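Local structure of trans-4-hydroxy-L-proline dehydratase (Clostridioides difficile 70-100-2010, 6VXC) at residues D194-K197 / D198-R202; P542-S545 / T546-D549; L766-A769 / Q770-Q774. The protein catalyses the radical-based dehydration of trans-4-hydroxy-L-proline to (S)-1-pyrroline-5-carboxylate in the anaerobic breakdown of hydroxyproline, as a member of the glycyl radical enzyme family. One frame throughout, in Å; residues are numbered along the deposited sequence.

Overall arrangement
From the N terminus, the chain first reaches contact 1, within helix 192-205, then contact 2, where helix 542-546 runs out before helix 551-554, and last contact 3, at the C-terminal end of helix 763-771. Each joins directly adjoining segments, so none closes a loop; they follow one another in series, without nesting or crossing. Contacts 1 and 2 meet in space, their centres about 12 Å apart: Leu195 CD2 lies 3.7 Å from Thr546 O, which packs helix 192-205 against the 542-549 turn. Contact 3, in the C-terminal glycine radical region, lies on the opposite side of the chain's centre from the other two, its nearest atoms about 44 Å from contact 1 and about 34 Å from contact 2.

Contact 1: D194-K197 / D198-R202; sequences DLKK and DIEAR
Glu200 N donates to Lys196 O at 2.8 Å, and the N-H...O angle of 166° marks a nearly straight i to i+4 helical bond. Ile199 N reaches Leu195 O over the same 2.8 Å, while Asp198 N to Asp194 O and Ala201 N to Lys197 O, both 3.0 Å, continue the alpha-helical pattern through the whole segment pair. The side chains of Lys196 and Glu200 cross. Lys196 leaves with CG anti to the backbone N (chi1 -172°) and then runs fully extended, which carries its CE past the carboxylate, 3.2 Å from Glu200 OE2. The ammonium itself goes beyond: Lys196 NZ stays 4.1 Å from Glu200 OE2, longer than a salt bridge, and pairs instead with Asp229 of helix 214-248. Asp198 likewise turns its carboxylate to an outside partner, Lys190, and Asp194 accepts from Gly191 N near the helix start. Ile199 CG1, beside its backbone N, lies 3.3 Å from Leu195 O of the preceding turn. The buried face of this amphipathic helix is formed by Leu195 and Ile199, both packed on Ile552 of helix 551-554; Ile199 also meets Met224 and Cys228, so packing and the Lys196 salt bridge join the same two helices, 192-205 and 214-248.

Contact 2: P542-S545 / T546-D549; sequences PLMS and TIVD
Thr546, the residue most covered by this contact, turns its hydroxyl back onto the preceding helical turn: OG1 donates to Leu543 O at 2.7 Å. With chi1 at 64°, OG1 sits between the backbone N and the carbonyl carbon, and from there it meets the Leu543 acceptor in the carbonyl plane. The same oxygen takes a second bond, from Thr546 N at 3.0 Å, but this donor stands 54° out of that plane, so the hydroxyl and the N-H reach Leu543 O from different directions. The methyl branch also faces the preceding turn, Thr546 CG2 lying 3.2 Å from Pro542 O.

Met544 makes the apolar part. Its CG, anti to the backbone N (chi1 -179°), comes within 4.0 Å of Val548 CG2; bends at chi2 and chi3 then direct the sulfur and its methyl, with Met544 SD 4.4 Å from Ile547 CD1. Ser545 O receives a weak bond from Val548 N.

These i to i+3 bonds, with that from Ile547 N to Met544 O, are consistent with a 3-10-like tightening; the i to i+4 bond from Thr546 N to Pro542 O is weak. Thr546 and Ile547 pack on Phe192 of helix 192-205, and Glu293 accepts from Leu543 N and Met544 N. Chemically, buried polar atoms are met by name: Leu543 O takes two bonds, Met544 O one, and Ser545 OG is held by Tyr558 N and Cys541 O, while Met544, Ile547 and Val548 supply the apolar packing.

Contact 3: L766-A769 / Q770-Q774; sequences LLEA and QKNPQ
Leu766 O accepts from Gln770 N at 3.0 Å, an i to i+4 bond in the second half of helix 763-771, and the aliphatic CG of Gln770 passes close to the same oxygen.

Leu767 comes next and shares a side of the helix with Gln770, the two side chains running alongside and pointing the same way, with Leu767 CD2 3.6 Å from Gln770 OE1. The carbonyl of Leu767 takes Lys771 N at 3.3 Å and a weak bond from Gln770 N. A water donates both to Leu767 O and to Gln770 OE1, at 2.9 Å in each case, bridging main chain and amide. Because NE2 of this amide donates to Asp799 and to Gln798, both its ends are engaged, which fixes how it is turned.

Glu768 bends at chi2 (-55°) and thereby brings its carboxylate across the end of Lys771, which itself bends at chi3 (61°). Lys771 NZ closes a salt bridge to Glu768 OE1 at 2.9 Å, approaching the syn lone pair, on the side of the other carboxylate oxygen. The backbone of Glu768 takes the final i to i+4 bond, its O receiving Asn772 N at 2.9 Å, the donor nearly in line with the carbonyl.

Ala769 finds no such donor, since Pro773 has no N-H. Its carbonyl instead lies against the proline, Pro773 CA being 3.2 Å from Ala769 O in a CA-H...O contact. Asn772 has already left helical phi/psi, so the helix stops here and a 3-10 segment follows.

Leu766, Leu767 and Gln770 all touch Ile802 of helix 795-803, and Leu766 also packs on Leu779 and Phe790; at the helix end, Ala769 and Glu768 meet Tyr776, while Pro773 O accepts from Asn791.

Contact 1: D194-K197 / D198-R202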
loop_
_atom_site.group_PDB
_atom_site.type_symbol
_atom_site.label_atom_id
_atom_site.label_comp_id
_atom_site.label_asym_id
_atom_site.label_seq_id
_atom_site.Cartn_x
_atom_site.Cartn_y
_atom_site.Cartn_z
ATOM N N ASP A 194 -16.519 24.861 6.766
ATOM C CA ASP A 194 -15.609 25.344 7.808
ATOM C C ASP A 194 -14.192 25.519 7.272
ATOM O O ASP A 194 -13.514 26.511 7.568
ATOM C CB ASP A 194 -15.566 24.375 8.988
ATOM C CG ASP A 194 -16.880 24.265 9.724
ATOM O OD1 ASP A 194 -17.574 25.294 9.891
ATOM O OD2 ASP A 194 -17.203 23.132 10.150
ATOM N N LEU A 195 -13.691 24.511 6.551
ATOM C CA LEU A 195 -12.334 24.593 6.026
ATOM C C LEU A 195 -12.229 25.756 5.056
ATOM O O LEU A 195 -11.244 26.495 5.065
ATOM C CB LEU A 195 -11.956 23.272 5.351
ATOM C CG LEU A 195 -11.848 22.051 6.288
ATOM C CD1 LEU A 195 -11.779 20.721 5.522
ATOM C CD2 LEU A 195 -10.632 22.181 7.174
ATOM N N LYS A 196 -13.273 25.975 4.253
ATOM C CA LYS A 196 -13.237 27.109 3.334
ATOM C C LYS A 196 -13.116 28.432 4.087
ATOM O O LYS A 196 -12.351 29.310 3.688
ATOM C CB LYS A 196 -14.467 27.110 2.433
ATOM C CG LYS A 196 -14.363 28.161 1.347
ATOM C CD LYS A 196 -15.552 28.166 0.422
ATOM C CE LYS A 196 -15.448 29.330 -0.558
ATOM N NZ LYS A 196 -16.610 29.366 -1.470
ATOM N N LYS A 197 -13.834 28.579 5.201
ATOM C CA LYS A 197 -13.678 29.788 6.006
ATOM C C LYS A 197 -12.258 29.913 6.533
ATOM O O LYS A 197 -11.708 31.016 6.604
ATOM C CB LYS A 197 -14.677 29.790 7.165
ATOM C CG LYS A 197 -16.103 30.015 6.725
ATOM C CD LYS A 197 -17.051 30.104 7.906
ATOM C CE LYS A 197 -18.393 30.668 7.476
ATOM N NZ LYS A 197 -19.435 30.466 8.524
ATOM N N ASP A 198 -11.667 28.796 6.957
ATOM C CA ASP A 198 -10.266 28.816 7.359
ATOM C C ASP A 198 -9.374 29.282 6.213
ATOM O O ASP A 198 -8.426 30.043 6.425
ATOM C CB ASP A 198 -9.823 27.429 7.833
ATOM C CG ASP A 198 -10.506 26.985 9.128
ATOM O OD1 ASP A 198 -11.082 27.823 9.854
ATOM O OD2 ASP A 198 -10.455 25.776 9.419
ATOM N N ILE A 199 -9.640 28.803 4.999
ATOM C CA ILE A 199 -8.811 29.160 3.856
ATOM C C ILE A 199 -8.975 30.640 3.513
ATOM O O ILE A 199 -7.995 31.351 3.270
ATOM C CB ILE A 199 -9.147 28.245 2.663
ATOM C CG1 ILE A 199 -8.665 26.806 2.951
ATOM C CG2 ILE A 199 -8.585 28.826 1.348
ATOM C CD1 ILE A 199 -9.378 25.736 2.136
ATOM N N GLU A 200 -10.210 31.132 3.530
ATOM C CA GLU A 200 -10.442 32.546 3.252
ATOM C C GLU A 200 -9.763 33.429 4.286
ATOM O O GLU A 200 -9.242 34.500 3.952
ATOM C CB GLU A 200 -11.946 32.805 3.188
ATOM C CG GLU A 200 -12.566 32.209 1.930
ATOM C CD GLU A 200 -14.086 32.229 1.908
ATOM O OE1 GLU A 200 -14.717 32.354 2.980
ATOM O OE2 GLU A 200 -14.645 32.150 0.795
ATOM N N ALA A 201 -9.738 32.992 5.546
ATOM C CA ALA A 201 -9.013 33.744 6.562
ATOM C C ALA A 201 -7.521 33.801 6.252
ATOM O O ALA A 201 -6.887 34.853 6.408
ATOM C CB ALA A 201 -9.250 33.130 7.939
ATOM N N ARG A 202 -6.937 32.678 5.815
ATOM C CA ARG A 202 -5.526 32.681 5.432
ATOM C C ARG A 202 -5.280 33.614 4.251
ATOM O O ARG A 202 -4.302 34.364 4.238
ATOM C CB ARG A 202 -5.060 31.266 5.085
ATOM C CG ARG A 202 -4.763 30.372 6.272
ATOM C CD ARG A 202 -3.525 30.815 7.065
ATOM N NE ARG A 202 -2.274 30.579 6.338
ATOM C CZ ARG A 202 -1.396 31.526 6.010
ATOM N NH1 ARG A 202 -1.613 32.790 6.334
ATOM N NH2 ARG A 202 -0.298 31.205 5.344
#

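Contact 2: P542-S545 / T546-D549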
loop_
_atom_site.group_PDB
_atom_site.type_symbol
_atom_site.label_atom_id
_atom_site.label_comp_id
_atom_site.label_asym_id
_atom_site.label_seq_id
_atom_site.Cartn_x
_atom_site.Cartn_y
_atom_site.Cartn_z
ATOM N N PRO A 542 -5.211 19.911 -4.375
ATOM C CA PRO A 542 -5.856 20.837 -3.426
ATOM C C PRO A 542 -6.869 20.163 -2.518
ATOM O O PRO A 542 -6.983 20.562 -1.353
ATOM C CB PRO A 542 -6.541 21.879 -4.326
ATOM C CG PRO A 542 -6.070 21.614 -5.705
ATOM C CD PRO A 542 -5.492 20.235 -5.777
ATOM N N LEU A 543 -7.609 19.159 -2.985
ATOM C CA LEU A 543 -8.560 18.528 -2.071
ATOM C C LEU A 543 -7.822 17.844 -0.923
ATOM O O LEU A 543 -8.078 18.136 0.246
ATOM C CB LEU A 543 -9.474 17.539 -2.804
ATOM C CG LEU A 543 -10.454 16.775 -1.894
ATOM C CD1 LEU A 543 -11.380 17.759 -1.156
ATOM C CD2 LEU A 543 -11.302 15.743 -2.674
ATOM N N MET A 544 -6.845 16.988 -1.228
ATOM C CA MET A 544 -6.112 16.343 -0.139
ATOM C C MET A 544 -5.501 17.374 0.808
ATOM O O MET A 544 -5.492 17.177 2.030
ATOM C CB MET A 544 -5.029 15.411 -0.689
ATOM C CG MET A 544 -4.231 14.682 0.401
ATOM S SD MET A 544 -5.209 13.386 1.215
ATOM C CE MET A 544 -5.290 12.205 -0.125
ATOM N N SER A 545 -5.008 18.493 0.267
ATOM C CA SER A 545 -4.369 19.493 1.111
ATOM C C SER A 545 -5.321 20.051 2.165
ATOM O O SER A 545 -4.874 20.434 3.249
ATOM C CB SER A 545 -3.796 20.622 0.252
ATOM O OG SER A 545 -2.835 20.123 -0.664
ATOM N N THR A 546 -6.624 20.124 1.873
ATOM C CA THR A 546 -7.547 20.735 2.827
ATOM C C THR A 546 -7.655 19.949 4.126
ATOM O O THR A 546 -8.027 20.526 5.148
ATOM C CB THR A 546 -8.952 20.888 2.229
ATOM O OG1 THR A 546 -9.502 19.588 1.956
ATOM C CG2 THR A 546 -8.937 21.755 0.937
ATOM N N ILE A 547 -7.322 18.658 4.127
ATOM C CA ILE A 547 -7.549 17.827 5.298
ATOM C C ILE A 547 -6.254 17.291 5.905
ATOM O O ILE A 547 -6.303 16.408 6.749
ATOM C CB ILE A 547 -8.511 16.666 4.980
ATOM C CG1 ILE A 547 -7.932 15.820 3.852
ATOM C CG2 ILE A 547 -9.921 17.197 4.678
ATOM C CD1 ILE A 547 -8.662 14.513 3.619
ATOM N N VAL A 548 -5.127 17.790 5.464
ATOM C CA VAL A 548 -3.875 17.355 5.973
ATOM C C VAL A 548 -3.127 18.454 6.705
ATOM O O VAL A 548 -2.807 19.476 6.134
ATOM C CB VAL A 548 -2.953 16.804 4.870
ATOM C CG1 VAL A 548 -1.554 16.644 5.408
ATOM C CG2 VAL A 548 -3.467 15.548 4.238
ATOM N N ASP A 549 -2.823 18.191 7.959
ATOM C CA ASP A 549 -2.064 19.108 8.743
ATOM C C ASP A 549 -0.724 19.504 8.188
ATOM O O ASP A 549 0.157 18.752 7.939
ATOM C CB ASP A 549 -1.905 18.743 10.192
ATOM C CG ASP A 549 -3.161 18.925 10.981
ATOM O OD1 ASP A 549 -3.972 19.736 10.627
ATOM O OD2 ASP A 549 -3.282 18.254 11.959
#

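Contact 3: L766-A769 / Q770-Q774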
loop_
_atom_site.group_PDB
_atom_site.type_symbol
_atom_site.label_atom_id
_atom_site.label_comp_id
_atom_site.label_asym_id
_atom_site.label_seq_id
_atom_site.Cartn_x
_atom_site.Cartn_y
_atom_site.Cartn_z
ATOM N N LEU A 766 -4.575 -26.062 -1.802
ATOM C CA LEU A 766 -3.982 -25.145 -2.770
ATOM C C LEU A 766 -3.581 -25.904 -4.027
ATOM O O LEU A 766 -3.766 -25.415 -5.145
ATOM C CB LEU A 766 -2.762 -24.440 -2.169
ATOM C CG LEU A 766 -2.954 -23.344 -1.108
ATOM C CD1 LEU A 766 -2.142 -22.089 -1.337
ATOM C CD2 LEU A 766 -4.399 -23.038 -0.804
ATOM N N LEU A 767 -3.008 -27.097 -3.858
ATOM C CA LEU A 767 -2.614 -27.901 -5.015
ATOM C C LEU A 767 -3.826 -28.293 -5.852
ATOM O O LEU A 767 -3.778 -28.247 -7.083
ATOM C CB LEU A 767 -1.849 -29.134 -4.545
ATOM C CG LEU A 767 -0.501 -28.831 -3.886
ATOM C CD1 LEU A 767 0.122 -30.097 -3.359
ATOM C CD2 LEU A 767 0.437 -28.150 -4.860
ATOM N N GLU A 768 -4.931 -28.659 -5.198
ATOM C CA GLU A 768 -6.165 -28.933 -5.927
ATOM C C GLU A 768 -6.662 -27.694 -6.644
ATOM O O GLU A 768 -7.145 -27.777 -7.781
ATOM C CB GLU A 768 -7.243 -29.455 -4.975
ATOM C CG GLU A 768 -7.327 -30.966 -4.898
ATOM C CD GLU A 768 -7.522 -31.594 -6.278
ATOM O OE1 GLU A 768 -6.723 -32.472 -6.646
ATOM O OE2 GLU A 768 -8.452 -31.172 -7.006
ATOM N N ALA A 769 -6.554 -26.532 -5.996
ATOM C CA ALA A 769 -7.016 -25.307 -6.635
ATOM C C ALA A 769 -6.225 -24.999 -7.898
ATOM O O ALA A 769 -6.763 -24.393 -8.827
ATOM C CB ALA A 769 -6.939 -24.135 -5.660
ATOM N N GLN A 770 -4.945 -25.378 -7.943
ATOM C CA GLN A 770 -4.166 -25.193 -9.169
ATOM C C GLN A 770 -4.670 -26.095 -10.289
ATOM O O GLN A 770 -4.647 -25.702 -11.459
ATOM C CB GLN A 770 -2.685 -25.463 -8.917
ATOM C CG GLN A 770 -2.008 -24.462 -8.020
ATOM C CD GLN A 770 -0.526 -24.761 -7.856
ATOM O OE1 GLN A 770 -0.138 -25.905 -7.619
ATOM N NE2 GLN A 770 0.309 -23.733 -7.988
ATOM N N LYS A 771 -5.095 -27.321 -9.957
ATOM C CA LYS A 771 -5.580 -28.235 -10.989
ATOM C C LYS A 771 -6.974 -27.876 -11.463
ATOM O O LYS A 771 -7.283 -28.072 -12.639
ATOM C CB LYS A 771 -5.610 -29.682 -10.502
ATOM C CG LYS A 771 -4.279 -30.342 -10.221
ATOM C CD LYS A 771 -4.541 -31.582 -9.373
ATOM C CE LYS A 771 -5.445 -32.572 -10.140
ATOM N NZ LYS A 771 -6.156 -33.574 -9.268
ATOM N N ASN A 772 -7.827 -27.385 -10.571
ATOM C CA ASN A 772 -9.233 -27.119 -10.879
ATOM C C ASN A 772 -9.625 -25.786 -10.271
ATOM O O ASN A 772 -10.353 -25.727 -9.279
ATOM C CB ASN A 772 -10.130 -28.246 -10.354
ATOM C CG ASN A 772 -9.925 -29.567 -11.089
ATOM O OD1 ASN A 772 -9.479 -30.560 -10.499
ATOM N ND2 ASN A 772 -10.283 -29.595 -12.371
ATOM N N PRO A 773 -9.165 -24.686 -10.859
ATOM C CA PRO A 773 -9.431 -23.372 -10.259
ATOM C C PRO A 773 -10.907 -23.068 -10.094
ATOM O O PRO A 773 -11.288 -22.378 -9.143
ATOM C CB PRO A 773 -8.767 -22.398 -11.244
ATOM C CG PRO A 773 -7.838 -23.233 -12.044
ATOM C CD PRO A 773 -8.396 -24.589 -12.109
ATOM N N GLN A 774 -11.759 -23.573 -10.985
ATOM C CA GLN A 774 -13.175 -23.233 -10.921
ATOM C C GLN A 774 -13.858 -23.786 -9.675
ATOM O O GLN A 774 -14.912 -23.279 -9.298
ATOM C CB GLN A 774 -13.885 -23.712 -12.193
ATOM C CG GLN A 774 -13.941 -25.227 -12.375
ATOM C CD GLN A 774 -12.580 -25.884 -12.681
ATOM O OE1 GLN A 774 -11.742 -25.344 -13.420
ATOM N NE2 GLN A 774 -12.370 -27.069 -12.114
HETATM O O HOH W 1 -1.227 -28.460 -8.479
#